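Local coordinates for protein glycoside hydrolase family 43 (Halothermothrix orenii, PDB 4QQS) that hydrolyses glycosidic bonds as a family 43 glycoside hydrolase with alpha-L-arabinofuranosidase activity, and probably takes part in xylan breakdown, at residues Pro137-Lys143 with Gln157-Met163; Gly94-Ile98 with Gly121-Ala127; Thr4-Pro8 with Thr305-Gly311. One frame throughout, in Å; residues are numbered along the deposited sequence. Where two conformers were deposited one is given.

Contact 1 (Pro137-Lys143 with Gln157-Met163); sequences PYIYYVK and QIYVQEM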
loop_
_atom_site.group_PDB
_atom_site.type_symbol
_atom_site.label_atom_id
_atom_site.label_comp_id
_atom_site.label_asym_id
_atom_site.label_seq_id
_atom_site.Cartn_x
_atom_site.Cartn_y
_atom_site.Cartn_z
ATOM N N PRO A 137 -4.314 5.348 16.647
ATOM C CA PRO A 137 -4.265 5.298 15.187
ATOM C C PRO A 137 -3.457 6.442 14.591
ATOM O O PRO A 137 -3.505 7.581 15.067
ATOM C CB PRO A 137 -5.737 5.444 14.793
ATOM C CG PRO A 137 -6.383 6.172 15.931
ATOM C CD PRO A 137 -5.558 5.962 17.145
ATOM N N TYR A 138 -2.729 6.115 13.530
ATOM C CA TYR A 138 -2.002 7.084 12.736
ATOM C C TYR A 138 -2.300 6.835 11.272
ATOM O O TYR A 138 -2.353 5.695 10.845
ATOM C CB TYR A 138 -0.495 6.947 12.958
ATOM C CG TYR A 138 -0.069 7.162 14.384
ATOM C CD1 TYR A 138 -0.069 6.114 15.295
ATOM C CD2 TYR A 138 0.311 8.417 14.836
ATOM C CE1 TYR A 138 0.309 6.303 16.608
ATOM C CE2 TYR A 138 0.681 8.622 16.163
ATOM C CZ TYR A 138 0.673 7.554 17.040
ATOM O OH TYR A 138 1.053 7.721 18.354
ATOM N N ILE A 139 -2.488 7.902 10.513
ATOM C CA ILE A 139 -2.662 7.793 9.078
ATOM C C ILE A 139 -1.440 8.355 8.370
ATOM O O ILE A 139 -1.004 9.470 8.644
ATOM C CB ILE A 139 -3.983 8.458 8.599
ATOM C CG1 ILE A 139 -4.228 8.140 7.118
ATOM C CG2 ILE A 139 -3.999 9.956 8.864
ATOM C CD1 ILE A 139 -5.609 8.557 6.624
ATOM N N TYR A 140 -0.890 7.542 7.474
ATOM C CA TYR A 140 0.199 7.925 6.584
ATOM C C TYR A 140 -0.434 8.092 5.216
ATOM O O TYR A 140 -1.237 7.274 4.816
ATOM C CB TYR A 140 1.271 6.812 6.559
ATOM C CG TYR A 140 1.928 6.626 7.894
ATOM C CD1 TYR A 140 1.352 5.836 8.877
ATOM C CD2 TYR A 140 3.107 7.272 8.197
ATOM C CE1 TYR A 140 1.926 5.723 10.133
ATOM C CE2 TYR A 140 3.701 7.153 9.444
ATOM C CZ TYR A 140 3.102 6.379 10.417
ATOM O OH TYR A 140 3.619 6.254 11.675
ATOM N N TYR A 141 -0.097 9.162 4.509
ATOM C CA TYR A 141 -0.731 9.415 3.227
ATOM C C TYR A 141 0.183 10.250 2.352
ATOM O O TYR A 141 1.147 10.839 2.820
ATOM C CB TYR A 141 -2.087 10.101 3.419
ATOM C CG TYR A 141 -2.020 11.408 4.178
ATOM C CD1 TYR A 141 -1.858 12.609 3.521
ATOM C CD2 TYR A 141 -2.104 11.442 5.562
ATOM C CE1 TYR A 141 -1.802 13.807 4.214
ATOM C CE2 TYR A 141 -2.039 12.639 6.265
ATOM C CZ TYR A 141 -1.897 13.818 5.585
ATOM O OH TYR A 141 -1.821 15.035 6.241
ATOM N N VAL A 142 -0.144 10.297 1.070
ATOM C CA VAL A 142 0.678 10.970 0.083
ATOM C C VAL A 142 0.017 12.263 -0.376
ATOM O O VAL A 142 -1.147 12.274 -0.779
ATOM C CB VAL A 142 0.915 10.063 -1.134
ATOM C CG1 VAL A 142 1.630 10.801 -2.247
ATOM C CG2 VAL A 142 1.723 8.832 -0.708
ATOM N N LYS A 143 0.786 13.349 -0.308
ATOM C CA LYS A 143 0.457 14.612 -0.969
ATOM C C LYS A 143 1.021 14.485 -2.376
ATOM O O LYS A 143 2.220 14.507 -2.577
ATOM C CB LYS A 143 1.076 15.775 -0.189
ATOM C CG LYS A 143 0.630 17.159 -0.626
ATOM C CD LYS A 143 1.276 18.255 0.243
ATOM C CE LYS A 143 0.632 19.605 0.009
ATOM N NZ LYS A 143 1.333 20.722 0.652
ATOM N N GLN A 157 5.067 13.429 -1.565
ATOM C CA GLN A 157 5.595 13.377 -0.203
ATOM C C GLN A 157 4.666 12.558 0.683
ATOM O O GLN A 157 3.448 12.595 0.489
ATOM C CB GLN A 157 5.648 14.784 0.393
ATOM C CG GLN A 157 6.424 15.819 -0.386
ATOM C CD GLN A 157 6.241 17.180 0.256
ATOM O OE1 GLN A 157 5.119 17.672 0.351
ATOM N NE2 GLN A 157 7.323 17.762 0.760
ATOM N N ILE A 158 5.233 11.849 1.659
ATOM C CA ILE A 158 4.432 11.133 2.642
ATOM C C ILE A 158 4.352 11.925 3.935
ATOM O O ILE A 158 5.386 12.287 4.494
ATOM C CB ILE A 158 4.993 9.724 2.892
ATOM C CG1 ILE A 158 4.876 8.879 1.620
ATOM C CG2 ILE A 158 4.271 9.037 4.055
ATOM C CD1 ILE A 158 5.724 7.612 1.624
ATOM N N TYR A 159 3.119 12.186 4.364
ATOM C CA TYR A 159 2.803 12.842 5.617
ATOM C C TYR A 159 2.189 11.837 6.577
ATOM O O TYR A 159 1.681 10.794 6.177
ATOM C CB TYR A 159 1.819 14.003 5.377
ATOM C CG TYR A 159 2.456 15.195 4.721
ATOM C CD1 TYR A 159 2.638 15.239 3.342
ATOM C CD2 TYR A 159 2.902 16.272 5.473
ATOM C CE1 TYR A 159 3.246 16.303 2.724
ATOM C CE2 TYR A 159 3.516 17.357 4.858
ATOM C CZ TYR A 159 3.684 17.362 3.489
ATOM O OH TYR A 159 4.295 18.439 2.891
ATOM N N VAL A 160 2.214 12.191 7.855
ATOM C CA VAL A 160 1.558 11.417 8.893
ATOM C C VAL A 160 0.812 12.343 9.834
ATOM O O VAL A 160 1.268 13.445 10.148
ATOM C CB VAL A 160 2.565 10.530 9.681
ATOM C CG1 VAL A 160 3.693 11.351 10.298
ATOM C CG2 VAL A 160 1.858 9.693 10.742
ATOM N N GLN A 161 -0.352 11.883 10.281
ATOM C CA GLN A 161 -1.044 12.485 11.413
ATOM C C GLN A 161 -1.627 11.406 12.299
ATOM O O GLN A 161 -2.087 10.366 11.838
ATOM C CB GLN A 161 -2.174 13.416 10.948
ATOM C CG GLN A 161 -1.647 14.701 10.341
ATOM C CD GLN A 161 -2.716 15.577 9.754
ATOM O OE1 GLN A 161 -3.014 15.497 8.556
ATOM N NE2 GLN A 161 -3.302 16.431 10.584
ATOM N N GLU A 162 -1.627 11.672 13.595
ATOM C CA GLU A 162 -2.425 10.886 14.522
ATOM C C GLU A 162 -3.892 11.123 14.199
ATOM O O GLU A 162 -4.267 12.232 13.806
ATOM C CB GLU A 162 -2.093 11.351 15.933
ATOM C CG GLU A 162 -2.719 10.551 17.040
ATOM C CD GLU A 162 -2.280 11.037 18.409
ATOM O OE1 GLU A 162 -1.225 11.722 18.508
ATOM O OE2 GLU A 162 -2.992 10.741 19.383
ATOM N N MET A 163 -4.713 10.089 14.353
ATOM C CA MET A 163 -6.150 10.237 14.151
ATOM C C MET A 163 -6.884 10.240 15.465
ATOM O O MET A 163 -6.392 9.751 16.476
ATOM C CB MET A 163 -6.728 9.110 13.300
ATOM C CG MET A 163 -5.930 8.806 12.031
ATOM S SD MET A 163 -6.715 7.587 10.987
ATOM C CE MET A 163 -7.876 8.610 10.104
HETATM O O HOH W 1 2.788 20.808 3.073
#
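Tyr141 and Tyr159 face each other across a hydrogen-bonded pair of antiparallel strands, with the Tyr159 methylene lying over one face of the Tyr141 ring, CB 4.0 Å from its centroid. The Tyr141 ring reaches there because its CG sits between the backbone N and the carbonyl carbon (chi1 58°). From the same ring the hydroxyl donates to Gln161, OH to OE1 2.6 Å, with ring and amide planes turned 53° apart; Arg120 binds both of these oxygens. Further along this face the Tyr159 ring lies against the aliphatic part of Lys143, CE1 to CD 3.7 Å. The Tyr159 hydroxyl donates to Gln157 OE1 and accepts from a water that in turn accepts from Lys143 NZ, linking Lys143 to Gln157 by three hydrogen bonds. On the other face Val160 and Tyr140 run side by side, and the methyl CG2 of Val160 covers the Tyr140 ring 3.6 Å from its centroid; the Tyr140 hydroxyl turns to the Pro230 carbonyl. Back on the Tyr141 face, at the strands' other end, Met163 SD rests on Ile139 CB, 3.7 Å away. Seven backbone hydrogen bonds join the strands. Such a twisted antiparallel pair forms the middle of a beta-propeller blade.

Contact 2 (Gly94-Ile98 with Gly121-Ala127); sequences GHLKI and GLSFIDA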
loop_
_atom_site.group_PDB
_atom_site.type_symbol
_atom_site.label_atom_id
_atom_site.label_comp_id
_atom_site.label_asym_id
_atom_site.label_seq_id
_atom_site.Cartn_x
_atom_site.Cartn_y
_atom_site.Cartn_z
ATOM N N GLY A 94 -12.207 17.706 -9.301
ATOM C CA GLY A 94 -10.982 17.315 -9.971
ATOM C C GLY A 94 -9.821 16.922 -9.073
ATOM O O GLY A 94 -8.790 16.492 -9.572
ATOM N N HIS A 95 -9.965 17.086 -7.763
ATOM C CA HIS A 95 -8.902 16.702 -6.836
ATOM C C HIS A 95 -9.056 15.252 -6.391
ATOM O O HIS A 95 -10.172 14.787 -6.171
ATOM C CB HIS A 95 -8.920 17.597 -5.586
ATOM C CG HIS A 95 -8.756 19.052 -5.877
ATOM N ND1 HIS A 95 -7.607 19.579 -6.426
ATOM C CD2 HIS A 95 -9.592 20.098 -5.675
ATOM C CE1 HIS A 95 -7.747 20.887 -6.556
ATOM N NE2 HIS A 95 -8.944 21.227 -6.109
ATOM N N LEU A 96 -7.939 14.543 -6.278
ATOM C CA LEU A 96 -7.925 13.213 -5.668
ATOM C C LEU A 96 -8.042 13.364 -4.161
ATOM O O LEU A 96 -7.321 14.171 -3.574
ATOM C CB LEU A 96 -6.627 12.479 -5.990
ATOM C CG LEU A 96 -6.368 12.284 -7.485
ATOM C CD1 LEU A 96 -4.973 11.754 -7.709
ATOM C CD2 LEU A 96 -7.408 11.370 -8.104
ATOM N N LYS A 97 -8.926 12.603 -3.526
ATOM C CA LYS A 97 -9.127 12.697 -2.084
ATOM C C LYS A 97 -9.253 11.313 -1.488
ATOM O O LYS A 97 -9.708 10.365 -2.133
ATOM C CB LYS A 97 -10.377 13.523 -1.761
ATOM C CG LYS A 97 -10.405 14.890 -2.441
ATOM C CD LYS A 97 -11.690 15.665 -2.174
ATOM C CE LYS A 97 -11.765 16.880 -3.076
ATOM N NZ LYS A 97 -13.079 17.571 -2.968
ATOM N N ILE A 98 -8.834 11.223 -0.232
ATOM C CA ILE A 98 -8.982 10.011 0.553
ATOM C C ILE A 98 -10.400 9.940 1.119
ATOM O O ILE A 98 -10.984 10.971 1.480
ATOM C CB ILE A 98 -7.897 10.001 1.633
ATOM C CG1 ILE A 98 -6.549 9.751 0.948
ATOM C CG2 ILE A 98 -8.165 8.968 2.727
ATOM C CD1 ILE A 98 -5.364 10.221 1.759
ATOM N N GLY A 121 -8.235 20.972 -0.912
ATOM C CA GLY A 121 -8.113 21.564 -2.229
ATOM C C GLY A 121 -6.917 21.078 -3.023
ATOM O O GLY A 121 -6.470 21.747 -3.945
ATOM N N LEU A 122 -6.402 19.908 -2.662
ATOM C CA LEU A 122 -5.249 19.308 -3.330
ATOM C C LEU A 122 -5.487 17.807 -3.472
ATOM O O LEU A 122 -6.538 17.296 -3.081
ATOM C CB LEU A 122 -3.965 19.601 -2.544
ATOM C CG LEU A 122 -3.542 21.067 -2.502
ATOM C CD1 LEU A 122 -2.417 21.262 -1.505
ATOM C CD2 LEU A 122 -3.130 21.532 -3.891
ATOM N N SER A 123 -4.522 17.107 -4.055
ATOM C CA SER A 123 -4.649 15.679 -4.295
ATOM C C SER A 123 -3.885 14.846 -3.273
ATOM O O SER A 123 -2.691 15.066 -3.027
ATOM C CB SER A 123 -4.186 15.338 -5.708
ATOM O OG SER A 123 -5.171 15.729 -6.663
ATOM N N PHE A 124 -4.590 13.870 -2.700
ATOM C CA PHE A 124 -4.052 12.970 -1.692
ATOM C C PHE A 124 -4.435 11.548 -2.048
ATOM O O PHE A 124 -5.571 11.295 -2.455
ATOM C CB PHE A 124 -4.602 13.319 -0.297
ATOM C CG PHE A 124 -4.290 14.712 0.118
ATOM C CD1 PHE A 124 -3.097 15.000 0.746
ATOM C CD2 PHE A 124 -5.168 15.751 -0.141
ATOM C CE1 PHE A 124 -2.789 16.299 1.111
ATOM C CE2 PHE A 124 -4.865 17.049 0.226
ATOM C CZ PHE A 124 -3.684 17.323 0.855
ATOM N N ILE A 125 -3.485 10.630 -1.870
ATOM C CA ILE A 125 -3.682 9.223 -2.188
ATOM C C ILE A 125 -2.919 8.339 -1.200
ATOM O O ILE A 125 -2.191 8.828 -0.330
ATOM C CB ILE A 125 -3.211 8.876 -3.634
ATOM C CG1 ILE A 125 -1.683 8.948 -3.776
ATOM C CG2 ILE A 125 -3.899 9.769 -4.673
ATOM C CD1 ILE A 125 -1.166 8.360 -5.065
ATOM N N ASP A 126 -3.097 7.029 -1.333
ATOM C CA ASP A 126 -2.250 6.053 -0.656
ATOM C C ASP A 126 -2.340 6.116 0.866
ATOM O O ASP A 126 -1.362 5.859 1.569
ATOM C CB ASP A 126 -0.784 6.145 -1.100
ATOM C CG ASP A 126 -0.517 5.525 -2.457
ATOM O OD1 ASP A 126 -1.435 4.949 -3.060
ATOM O OD2 ASP A 126 0.640 5.627 -2.925
ATOM N N ALA A 127 -3.533 6.372 1.390
ATOM C CA ALA A 127 -3.729 6.305 2.826
ATOM C C ALA A 127 -3.399 4.921 3.384
ATOM O O ALA A 127 -3.696 3.885 2.782
ATOM C CB ALA A 127 -5.148 6.661 3.191
#
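Two successive blades of the five-bladed propeller meet where the starts of strands 96-103 and 124-131, with the loop residues just before them, lie side by side, the strand segments 37° apart. A single backbone-to-backbone bond crosses the join. Phe124 N donates to Leu96 O at 2.9 Å, while Leu96 N gives its hydrogen to the side chain of Ser123, N to OG 3.0 Å. That hydroxyl also bonds Glu147, and the same carboxylate oxygen holds His95 ND1, so one acid ties both segments together. The Gly121 carbonyl oxygen stands over one face of the imidazole of His95, O to CE1 3.0 Å; the ring nitrogens are badly angled for a bond to it. Leu96 and Ile125 point the same way, side by side, CD1 to CG2 3.8 Å. In the Ile98 conformer described, one of two, CG1 is anti to the carbonyl carbon (chi1 -71°), which brings CD1 onto Phe124 CB at 3.8 Å, crossing that side chain at about a right angle, and CG2 onto the Ala127 methyl. Asp126, predicted to tune the proton donor, points away from strand 96-103 and bonds Gly196 N. Trp72 of strand 72-79 touches both Leu96 and Ile125, while strand 137-143 flanks Phe124.

Contact 3 (Thr4-Pro8 with Thr305-Gly311); sequences TYTNP and TRSPQPG
Tyr5 and Gln309 form a single antiparallel beta bridge that ties the two ends of the propeller chain together beside the last blade. Both backbone bonds of the pair are made: Tyr5 N gives to Gln309 O at 2.9 Å, and Gln309 N returns to Tyr5 O at 2.8 Å. The Tyr5 ring, with CG between the backbone N and the carbonyl carbon (chi1 75°), is laid over Gln309, whose CB sits 3.8 Å from the ring centroid. The Tyr5 hydroxyl bonds Asp290, and the same carboxylate oxygen also holds Thr305 OG1. Asn7 extends the pairing through its side chain: ND2 donates to Thr305 O at 3.1 Å, the oxygen lying in the amide plane, and to the Ile289 carbonyl on strand 285-295. The Asn7 backbone is served by a single bridging water, which accepts from Asn7 N at 2.9 Å and donates to Thr305 OG1 and to Ser307 O. The Ser307 carbonyl is thus doubly used, because Gln309 NE2 folds back to it as well, NE2 to O 3.2 Å. Beyond the bridge, Pro310 O accepts from Arg291. At the opposite end the peptide before Pro8 is cis, and the Arg306 side chain, bent at chi2 and chi3, turns back towards it. Arg306 NH1 makes a weak hydrogen bond to Thr274 OG1. The CD of Arg306 comes 3.3 Å from Asn7 O, and the guanidinium lies flat against the proline, Pro8 CG standing over its centre with CG to CZ 3.8 Å.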
loop_
_atom_site.group_PDB
_atom_site.type_symbol
_atom_site.label_atom_id
_atom_site.label_comp_id
_atom_site.label_asym_id
_atom_site.label_seq_id
_atom_site.Cartn_x
_atom_site.Cartn_y
_atom_site.Cartn_z
ATOM N N THR A 4 4.863 -25.629 -2.514
ATOM C CA THR A 4 5.612 -24.447 -2.941
ATOM C C THR A 4 4.733 -23.380 -3.589
ATOM O O THR A 4 3.550 -23.603 -3.832
ATOM C CB THR A 4 6.683 -24.818 -3.979
ATOM O OG1 THR A 4 6.042 -25.308 -5.166
ATOM C CG2 THR A 4 7.624 -25.878 -3.423
ATOM N N TYR A 5 5.333 -22.225 -3.876
ATOM C CA TYR A 5 4.696 -21.198 -4.703
ATOM C C TYR A 5 5.686 -20.670 -5.737
ATOM O O TYR A 5 6.898 -20.711 -5.529
ATOM C CB TYR A 5 4.130 -20.044 -3.859
ATOM C CG TYR A 5 5.159 -19.072 -3.312
ATOM C CD1 TYR A 5 5.571 -17.971 -4.050
ATOM C CD2 TYR A 5 5.702 -19.240 -2.040
ATOM C CE1 TYR A 5 6.500 -17.072 -3.540
ATOM C CE2 TYR A 5 6.623 -18.344 -1.524
ATOM C CZ TYR A 5 7.020 -17.261 -2.284
ATOM O OH TYR A 5 7.937 -16.378 -1.762
ATOM N N THR A 6 5.159 -20.163 -6.849
ATOM C CA THR A 6 5.960 -19.469 -7.850
ATOM C C THR A 6 5.249 -18.172 -8.170
ATOM O O THR A 6 4.080 -18.184 -8.551
ATOM C CB THR A 6 6.118 -20.303 -9.143
ATOM O OG1 THR A 6 6.731 -21.562 -8.841
ATOM C CG2 THR A 6 6.981 -19.585 -10.164
ATOM N N ASN A 7 5.949 -17.056 -8.005
ATOM C CA ASN A 7 5.399 -15.772 -8.387
ATOM C C ASN A 7 5.250 -15.686 -9.895
ATOM O O ASN A 7 6.001 -16.326 -10.626
ATOM C CB ASN A 7 6.316 -14.641 -7.924
ATOM C CG ASN A 7 6.179 -14.337 -6.457
ATOM O OD1 ASN A 7 5.068 -14.297 -5.916
ATOM N ND2 ASN A 7 7.306 -14.081 -5.807
ATOM N N PRO A 8 4.305 -14.871 -10.369
ATOM C CA PRO A 8 3.316 -14.127 -9.582
ATOM C C PRO A 8 2.202 -15.042 -9.058
ATOM O O PRO A 8 1.651 -15.816 -9.819
ATOM C CB PRO A 8 2.740 -13.130 -10.600
ATOM C CG PRO A 8 3.746 -13.078 -11.704
ATOM C CD PRO A 8 4.287 -14.462 -11.783
ATOM N N THR A 305 11.534 -13.142 -6.197
ATOM C CA THR A 305 11.697 -14.471 -6.773
ATOM C C THR A 305 10.694 -14.736 -7.882
ATOM O O THR A 305 9.590 -14.191 -7.905
ATOM C CB THR A 305 11.532 -15.588 -5.730
ATOM O OG1 THR A 305 10.178 -15.625 -5.269
ATOM C CG2 THR A 305 12.482 -15.416 -4.576
ATOM N N ARG A 306 11.106 -15.610 -8.800
ATOM C CA ARG A 306 10.238 -16.141 -9.848
ATOM C C ARG A 306 10.553 -17.603 -10.102
ATOM O O ARG A 306 10.532 -18.054 -11.238
ATOM C CB ARG A 306 10.439 -15.374 -11.149
ATOM C CG ARG A 306 9.816 -14.032 -11.139
ATOM C CD ARG A 306 8.340 -14.151 -11.275
ATOM N NE ARG A 306 7.872 -13.427 -12.448
ATOM C CZ ARG A 306 7.342 -12.207 -12.424
ATOM N NH1 ARG A 306 7.197 -11.541 -11.276
ATOM N NH2 ARG A 306 6.940 -11.650 -13.555
ATOM N N SER A 307 10.871 -18.324 -9.041
ATOM C CA SER A 307 11.138 -19.752 -9.101
ATOM C C SER A 307 10.460 -20.363 -7.887
ATOM O O SER A 307 10.097 -19.645 -6.968
ATOM C CB SER A 307 12.637 -20.013 -9.055
ATOM O OG SER A 307 13.215 -19.459 -7.888
ATOM N N PRO A 308 10.285 -21.687 -7.872
ATOM C CA PRO A 308 9.557 -22.303 -6.757
ATOM C C PRO A 308 10.186 -22.044 -5.383
ATOM O O PRO A 308 11.387 -22.272 -5.197
ATOM C CB PRO A 308 9.602 -23.792 -7.101
ATOM C CG PRO A 308 9.720 -23.818 -8.580
ATOM C CD PRO A 308 10.598 -22.665 -8.927
ATOM N N GLN A 309 9.362 -21.592 -4.444
ATOM C CA GLN A 309 9.789 -21.285 -3.083
ATOM C C GLN A 309 8.962 -22.111 -2.119
ATOM O O GLN A 309 7.820 -22.433 -2.422
ATOM C CB GLN A 309 9.538 -19.813 -2.758
ATOM C CG GLN A 309 10.204 -18.838 -3.688
ATOM C CD GLN A 309 11.703 -18.909 -3.642
ATOM O OE1 GLN A 309 12.315 -18.828 -2.574
ATOM N NE2 GLN A 309 12.318 -19.063 -4.810
ATOM N N PRO A 310 9.516 -22.416 -0.934
ATOM C CA PRO A 310 8.704 -23.093 0.081
ATOM C C PRO A 310 7.437 -22.305 0.385
ATOM O O PRO A 310 7.465 -21.078 0.511
ATOM C CB PRO A 310 9.627 -23.138 1.303
ATOM C CG PRO A 310 11.001 -23.095 0.731
ATOM C CD PRO A 310 10.891 -22.189 -0.462
ATOM N N GLY A 311 6.319 -23.011 0.477
ATOM C CA GLY A 311 5.048 -22.372 0.746
ATOM C C GLY A 311 5.062 -21.596 2.053
ATOM O O GLY A 311 5.806 -21.944 2.962
HETATM O O HOH W 2 8.659 -17.239 -6.955
#

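How the contacts relate
Contacts 1 and 2 have centres about 12 Å apart and come in series along the chain, contact 2 first. Both reach the sheet in which strands 124-131 and 137-143 lie side by side, joined by a probable hydrogen bond from Val142 N to Ile125 O, 2.9 Å. Contact 1 joins the two middle strands of a blade, and contact 2 sets that blade against the one before. Contact 2 holds Asp126, predicted to tune the proton donor, and comes close to Glu195, the predicted donor. On the opposite side of the chain's centre, about 34 Å from contact 1 and about 36 Å from contact 2 between centres, contact 3 encloses both in sequence and brings the chain ends together.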